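Local coordinates for protein ORC2 (Aeropyrum pernix, PDB 1W5T) that binds DNA and ATP and takes part in regulating DNA replication, as an ORC1/Cdc6-type initiator with an AAA+ ATPase domain and a winged-helix domain, at residues K88-V92 against I107-Y113; Y139-D145 against R179-V185. The contacts are given in a common frame with arbitrary orientation. Numbering follows the deposited sequence.

Contact 1: residues K88-V92 against I107-Y113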
loop_
_atom_site.group_PDB
_atom_site.type_symbol
_atom_site.label_atom_id
_atom_site.label_comp_id
_atom_site.label_asym_id
_atom_site.label_seq_id
_atom_site.Cartn_x
_atom_site.Cartn_y
_atom_site.Cartn_z
ATOM N N LYS A 88 -3.409 1.976 -23.629
ATOM C CA LYS A 88 -4.261 1.114 -22.862
ATOM C C LYS A 88 -3.675 0.906 -21.501
ATOM O O LYS A 88 -2.479 1.040 -21.295
ATOM C CB LYS A 88 -4.476 -0.254 -23.543
ATOM C CG LYS A 88 -3.908 -0.413 -24.965
ATOM C CD LYS A 88 -5.007 -0.761 -25.986
ATOM C CE LYS A 88 -5.629 -2.191 -25.792
ATOM N NZ LYS A 88 -7.184 -2.151 -25.939
ATOM N N GLN A 89 -4.558 0.570 -20.575
ATOM C CA GLN A 89 -4.231 0.421 -19.163
ATOM C C GLN A 89 -4.530 -1.014 -18.757
ATOM O O GLN A 89 -5.536 -1.582 -19.151
ATOM C CB GLN A 89 -5.049 1.421 -18.342
ATOM C CG GLN A 89 -5.238 2.814 -19.063
ATOM C CD GLN A 89 -6.298 3.755 -18.444
ATOM O OE1 GLN A 89 -6.325 3.985 -17.233
ATOM N NE2 GLN A 89 -7.135 4.332 -19.295
ATOM N N ALA A 90 -3.646 -1.640 -18.001
ATOM C CA ALA A 90 -4.018 -2.942 -17.520
ATOM C C ALA A 90 -3.651 -2.931 -16.076
ATOM O O ALA A 90 -2.611 -2.391 -15.718
ATOM C CB ALA A 90 -3.306 -4.088 -18.282
ATOM N N TYR A 91 -4.510 -3.518 -15.254
ATOM C CA TYR A 91 -4.316 -3.523 -13.823
ATOM C C TYR A 91 -4.292 -4.951 -13.329
ATOM O O TYR A 91 -5.190 -5.727 -13.575
ATOM C CB TYR A 91 -5.383 -2.691 -13.080
ATOM C CG TYR A 91 -5.229 -2.772 -11.582
ATOM C CD1 TYR A 91 -4.279 -1.980 -10.893
ATOM C CD2 TYR A 91 -5.982 -3.663 -10.870
ATOM C CE1 TYR A 91 -4.124 -2.095 -9.488
ATOM C CE2 TYR A 91 -5.818 -3.834 -9.518
ATOM C CZ TYR A 91 -4.922 -3.050 -8.817
ATOM O OH TYR A 91 -4.857 -3.253 -7.473
ATOM N N VAL A 92 -3.228 -5.307 -12.645
ATOM C CA VAL A 92 -3.134 -6.624 -12.067
ATOM C C VAL A 92 -2.726 -6.549 -10.622
ATOM O O VAL A 92 -1.695 -5.968 -10.295
ATOM C CB VAL A 92 -2.062 -7.480 -12.807
ATOM C CG1 VAL A 92 -2.116 -8.921 -12.331
ATOM C CG2 VAL A 92 -2.258 -7.356 -14.352
ATOM N N ILE A 107 -3.388 -9.731 -18.035
ATOM C CA ILE A 107 -3.083 -8.545 -18.838
ATOM C C ILE A 107 -3.746 -8.588 -20.253
ATOM O O ILE A 107 -4.310 -7.574 -20.675
ATOM C CB ILE A 107 -1.541 -8.243 -18.890
ATOM C CG1 ILE A 107 -1.001 -7.852 -17.508
ATOM C CG2 ILE A 107 -1.231 -7.172 -19.917
ATOM C CD1 ILE A 107 0.510 -7.998 -17.381
ATOM N N VAL A 108 -3.692 -9.736 -20.965
ATOM C CA VAL A 108 -4.397 -9.850 -22.264
ATOM C C VAL A 108 -5.931 -9.701 -22.194
ATOM O O VAL A 108 -6.501 -9.013 -23.043
ATOM C CB VAL A 108 -3.996 -11.100 -23.191
ATOM C CG1 VAL A 108 -2.779 -11.842 -22.733
ATOM C CG2 VAL A 108 -5.182 -12.051 -23.441
ATOM N N ARG A 109 -6.586 -10.358 -21.216
ATOM C CA ARG A 109 -8.024 -10.211 -20.936
ATOM C C ARG A 109 -8.356 -8.706 -20.978
ATOM O O ARG A 109 -9.230 -8.273 -21.719
ATOM C CB ARG A 109 -8.378 -10.787 -19.530
ATOM C CG ARG A 109 -8.912 -12.265 -19.440
ATOM C CD ARG A 109 -9.701 -12.666 -18.069
ATOM N NE ARG A 109 -9.415 -11.804 -16.895
ATOM C CZ ARG A 109 -10.254 -11.116 -16.092
ATOM N NH1 ARG A 109 -9.716 -10.414 -15.113
ATOM N NH2 ARG A 109 -11.574 -11.101 -16.225
ATOM N N GLN A 110 -7.617 -7.911 -20.216
ATOM C CA GLN A 110 -7.807 -6.464 -20.160
ATOM C C GLN A 110 -7.581 -5.642 -21.445
ATOM O O GLN A 110 -8.231 -4.632 -21.626
ATOM C CB GLN A 110 -6.996 -5.869 -19.019
ATOM C CG GLN A 110 -7.712 -6.086 -17.691
ATOM C CD GLN A 110 -6.909 -5.629 -16.537
ATOM O OE1 GLN A 110 -6.276 -6.431 -15.862
ATOM N NE2 GLN A 110 -6.932 -4.351 -16.288
ATOM N N THR A 111 -6.676 -6.066 -22.336
ATOM C CA THR A 111 -6.454 -5.330 -23.573
ATOM C C THR A 111 -7.648 -5.585 -24.471
ATOM O O THR A 111 -7.934 -4.802 -25.368
ATOM C CB THR A 111 -5.187 -5.828 -24.322
ATOM O OG1 THR A 111 -5.343 -7.220 -24.686
ATOM C CG2 THR A 111 -3.936 -5.773 -23.430
ATOM N N GLY A 112 -8.296 -6.729 -24.265
ATOM C CA GLY A 112 -9.335 -7.208 -25.168
ATOM C C GLY A 112 -8.847 -7.844 -26.453
ATOM O O GLY A 112 -9.668 -8.273 -27.265
ATOM N N TYR A 113 -7.534 -7.887 -26.662
ATOM C CA TYR A 113 -6.960 -8.466 -27.889
ATOM C C TYR A 113 -7.216 -9.970 -27.984
ATOM O O TYR A 113 -7.188 -10.698 -26.970
ATOM C CB TYR A 113 -5.442 -8.222 -27.959
ATOM C CG TYR A 113 -4.978 -6.783 -28.113
ATOM C CD1 TYR A 113 -3.790 -6.381 -27.500
ATOM C CD2 TYR A 113 -5.700 -5.839 -28.859
ATOM C CE1 TYR A 113 -3.311 -5.097 -27.604
ATOM C CE2 TYR A 113 -5.232 -4.501 -28.996
ATOM C CZ TYR A 113 -4.006 -4.138 -28.363
ATOM O OH TYR A 113 -3.419 -2.861 -28.415
#

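Contact 2: residues Y139-D145 against R179-V185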
loop_
_atom_site.group_PDB
_atom_site.type_symbol
_atom_site.label_atom_id
_atom_site.label_comp_id
_atom_site.label_asym_id
_atom_site.label_seq_id
_atom_site.Cartn_x
_atom_site.Cartn_y
_atom_site.Cartn_z
ATOM N N TYR A 139 -0.121 1.647 -27.252
ATOM C CA TYR A 139 0.839 1.496 -26.156
ATOM C C TYR A 139 0.118 0.891 -24.917
ATOM O O TYR A 139 -1.101 1.010 -24.780
ATOM C CB TYR A 139 1.408 2.856 -25.844
ATOM C CG TYR A 139 2.044 3.480 -27.059
ATOM C CD1 TYR A 139 1.278 4.209 -28.016
ATOM C CD2 TYR A 139 3.395 3.326 -27.279
ATOM C CE1 TYR A 139 1.899 4.760 -29.158
ATOM C CE2 TYR A 139 4.017 3.872 -28.388
ATOM C CZ TYR A 139 3.291 4.586 -29.309
ATOM O OH TYR A 139 3.997 5.112 -30.379
ATOM N N LEU A 140 0.856 0.215 -24.047
ATOM C CA LEU A 140 0.246 -0.458 -22.905
ATOM C C LEU A 140 1.006 -0.089 -21.649
ATOM O O LEU A 140 2.193 -0.328 -21.534
ATOM C CB LEU A 140 0.246 -1.976 -23.112
ATOM C CG LEU A 140 -0.251 -2.941 -22.015
ATOM C CD1 LEU A 140 -1.799 -2.945 -21.846
ATOM C CD2 LEU A 140 0.276 -4.344 -22.244
ATOM N N LEU A 141 0.314 0.515 -20.711
ATOM C CA LEU A 141 0.896 0.819 -19.426
ATOM C C LEU A 141 0.268 -0.142 -18.388
ATOM O O LEU A 141 -0.956 -0.175 -18.182
ATOM C CB LEU A 141 0.712 2.291 -19.119
ATOM C CG LEU A 141 1.253 2.954 -17.863
ATOM C CD1 LEU A 141 2.567 2.338 -17.416
ATOM C CD2 LEU A 141 1.421 4.407 -18.127
ATOM N N VAL A 142 1.140 -0.977 -17.815
ATOM C CA VAL A 142 0.741 -2.039 -16.924
ATOM C C VAL A 142 0.976 -1.667 -15.443
ATOM O O VAL A 142 2.105 -1.376 -15.047
ATOM C CB VAL A 142 1.520 -3.362 -17.257
ATOM C CG1 VAL A 142 0.989 -4.537 -16.382
ATOM C CG2 VAL A 142 1.419 -3.711 -18.753
ATOM N N ILE A 143 -0.075 -1.656 -14.637
ATOM C CA ILE A 143 0.115 -1.566 -13.177
ATOM C C ILE A 143 0.213 -2.986 -12.608
ATOM O O ILE A 143 -0.718 -3.772 -12.782
ATOM C CB ILE A 143 -1.068 -0.843 -12.455
ATOM C CG1 ILE A 143 -1.357 0.538 -13.074
ATOM C CG2 ILE A 143 -0.816 -0.781 -10.911
ATOM C CD1 ILE A 143 -2.645 1.193 -12.597
ATOM N N LEU A 144 1.321 -3.298 -11.924
ATOM C CA LEU A 144 1.409 -4.535 -11.151
ATOM C C LEU A 144 1.388 -4.175 -9.687
ATOM O O LEU A 144 2.424 -3.841 -9.120
ATOM C CB LEU A 144 2.673 -5.357 -11.447
ATOM C CG LEU A 144 2.982 -5.780 -12.888
ATOM C CD1 LEU A 144 4.394 -6.340 -13.041
ATOM C CD2 LEU A 144 1.921 -6.771 -13.364
ATOM N N ASP A 145 0.192 -4.282 -9.101
ATOM C CA ASP A 145 -0.094 -4.066 -7.685
ATOM C C ASP A 145 0.298 -5.231 -6.779
ATOM O O ASP A 145 0.353 -6.385 -7.207
ATOM C CB ASP A 145 -1.586 -3.793 -7.499
ATOM C CG ASP A 145 -1.875 -2.778 -6.413
ATOM O OD1 ASP A 145 -1.000 -2.482 -5.546
ATOM O OD2 ASP A 145 -2.975 -2.205 -6.342
ATOM N N ARG A 179 6.596 -0.418 -26.616
ATOM C CA ARG A 179 5.183 -0.077 -26.390
ATOM C C ARG A 179 4.593 -0.551 -25.074
ATOM O O ARG A 179 3.374 -0.588 -24.935
ATOM C CB ARG A 179 4.317 -0.615 -27.536
ATOM C CG ARG A 179 4.829 -0.304 -28.919
ATOM C CD ARG A 179 3.799 -0.622 -29.960
ATOM N NE ARG A 179 4.200 -0.199 -31.275
ATOM C CZ ARG A 179 3.780 0.856 -31.924
ATOM N NH1 ARG A 179 2.879 1.717 -31.429
ATOM N NH2 ARG A 179 4.293 1.045 -33.134
ATOM N N ILE A 180 5.444 -0.911 -24.119
ATOM C CA ILE A 180 4.986 -1.407 -22.809
ATOM C C ILE A 180 5.776 -0.738 -21.692
ATOM O O ILE A 180 7.010 -0.821 -21.673
ATOM C CB ILE A 180 5.154 -2.941 -22.659
ATOM C CG1 ILE A 180 4.484 -3.704 -23.794
ATOM C CG2 ILE A 180 4.483 -3.405 -21.354
ATOM C CD1 ILE A 180 4.732 -5.162 -23.701
ATOM N N GLY A 181 5.083 -0.074 -20.775
ATOM C CA GLY A 181 5.724 0.429 -19.577
ATOM C C GLY A 181 5.059 -0.147 -18.342
ATOM O O GLY A 181 4.028 -0.803 -18.432
ATOM N N PHE A 182 5.639 0.125 -17.180
ATOM C CA PHE A 182 5.224 -0.501 -15.944
ATOM C C PHE A 182 5.159 0.452 -14.800
ATOM O O PHE A 182 5.992 1.313 -14.669
ATOM C CB PHE A 182 6.201 -1.603 -15.564
ATOM C CG PHE A 182 6.132 -2.785 -16.456
ATOM C CD1 PHE A 182 7.043 -2.936 -17.464
ATOM C CD2 PHE A 182 5.158 -3.758 -16.276
ATOM C CE1 PHE A 182 7.011 -4.044 -18.285
ATOM C CE2 PHE A 182 5.097 -4.859 -17.136
ATOM C CZ PHE A 182 6.038 -4.994 -18.133
ATOM N N LEU A 183 4.152 0.272 -13.965
ATOM C CA LEU A 183 4.054 0.982 -12.719
ATOM C C LEU A 183 3.901 -0.121 -11.684
ATOM O O LEU A 183 2.872 -0.806 -11.651
ATOM C CB LEU A 183 2.826 1.869 -12.735
ATOM C CG LEU A 183 2.904 3.193 -11.987
ATOM C CD1 LEU A 183 1.558 3.698 -11.580
ATOM C CD2 LEU A 183 3.910 3.300 -10.848
ATOM N N LEU A 184 4.938 -0.349 -10.890
ATOM C CA LEU A 184 4.871 -1.407 -9.858
ATOM C C LEU A 184 4.335 -0.755 -8.601
ATOM O O LEU A 184 4.674 0.398 -8.306
ATOM C CB LEU A 184 6.249 -1.985 -9.598
ATOM C CG LEU A 184 7.088 -2.325 -10.863
ATOM C CD1 LEU A 184 8.463 -2.978 -10.548
ATOM C CD2 LEU A 184 6.295 -3.237 -11.800
ATOM N N VAL A 185 3.461 -1.438 -7.878
ATOM C CA VAL A 185 2.993 -0.891 -6.593
ATOM C C VAL A 185 3.238 -1.933 -5.528
ATOM O O VAL A 185 2.732 -3.016 -5.694
ATOM C CB VAL A 185 1.497 -0.570 -6.652
ATOM C CG1 VAL A 185 1.004 -0.005 -5.319
ATOM C CG2 VAL A 185 1.199 0.385 -7.801
#

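Contact 1: residues K88-V92 against I107-Y113
Strand 88-92 and the helical turn 107-111 run roughly antiparallel. Their axes make an angle of 143° and come within 7.8 Å. The two belong to a strand-helix pair of the AAA+ ATPase domain: the strand is an edge strand of the parallel sheet, and the chain returns along it as helix 100-111. The backbones are nearest at A90 and Q110, with CA atoms 5.8 Å apart. The small A90 side chain points toward the helix and suits this close approach. Its CB lies 4.1 Å from I107 CG2. V92 CG2 meets I107 CG1 at 3.4 Å, so I107 packs on both residues. The same isoleucine also touches V142 of the next strand. Q110 lays its side chain along the strand, and its amide group ends beside the backbone of Y91. The CA-to-CB bond of Y91 points away from the helix, and Y91 OH is hydrogen-bonded to D145 OD2 near the bound magnesium. At the far end the helix stops at T111, and G112 follows with positive phi. T111 OG1 accepts a hydrogen bond from Y113 N at 3.0 Å, forming an ST turn. Y113 OH is hydrogen-bonded to H138, while its ring lies near the aliphatic part of K88. K88 reaches across to the helix C-terminus, where its NZ donates a 2.8 Å hydrogen bond to T111 O.

Contact 2: residues Y139-D145 against R179-V185
Strands 139-145 and 180-185 are parallel neighbours in the central sheet of the P-loop AAA+ domain. Six backbone hydrogen bonds join the segments. L140 N, V142 N and L144 N donate to R179 O, G181 O and L183 O. In return G181 N, L183 N and V185 N donate to L140 O, V142 O and L144 O. Apolar contacts line both faces. L140, V142 and L144 share one face with I180, F182 and L184; V142 CB lies 3.8 Å from F182 CD2. On the other face I143 CG2 meets V185 CG2 at 3.9 Å, and L141 CD1 lies over the backbone of G181. R179 NH1 sits over one face of the Y139 ring, at most a weak cation-pi attraction, and R179 salt-bridges D175. D145 OD2 is hydrogen-bonded to Y91 OH and to OG1 of the ATP-binding T66, close to magnesium, as expected for a Walker B aspartate. Helix 65-82 packs on I143 and L183, helix 100-111 on L140 and V142, and strand 87-93 borders strand 139-145.

Overall arrangement
Both contacts lie in the AAA+ domain, with centres about 10 Å apart. Along the chain, both segments of contact 1 come before those of contact 2. Strand 87-93 of contact 1 lies at the edge of the five-stranded parallel sheet, beside strand 139-145 of contact 2. K88 N and Y139 O, 2.8 Å apart, probably form one of the hydrogen bonds between them. Strand 180-186 comes next, then strand 51-56, which leads to the P-loop. Helix 100-111 spans the boundary, because I107 packs on strands from both contacts. Toward the nucleotide, Y91 OH and D145 OD2 are 2.4 Å apart, which places a residue from each contact near the magnesium and ATP-analogue site.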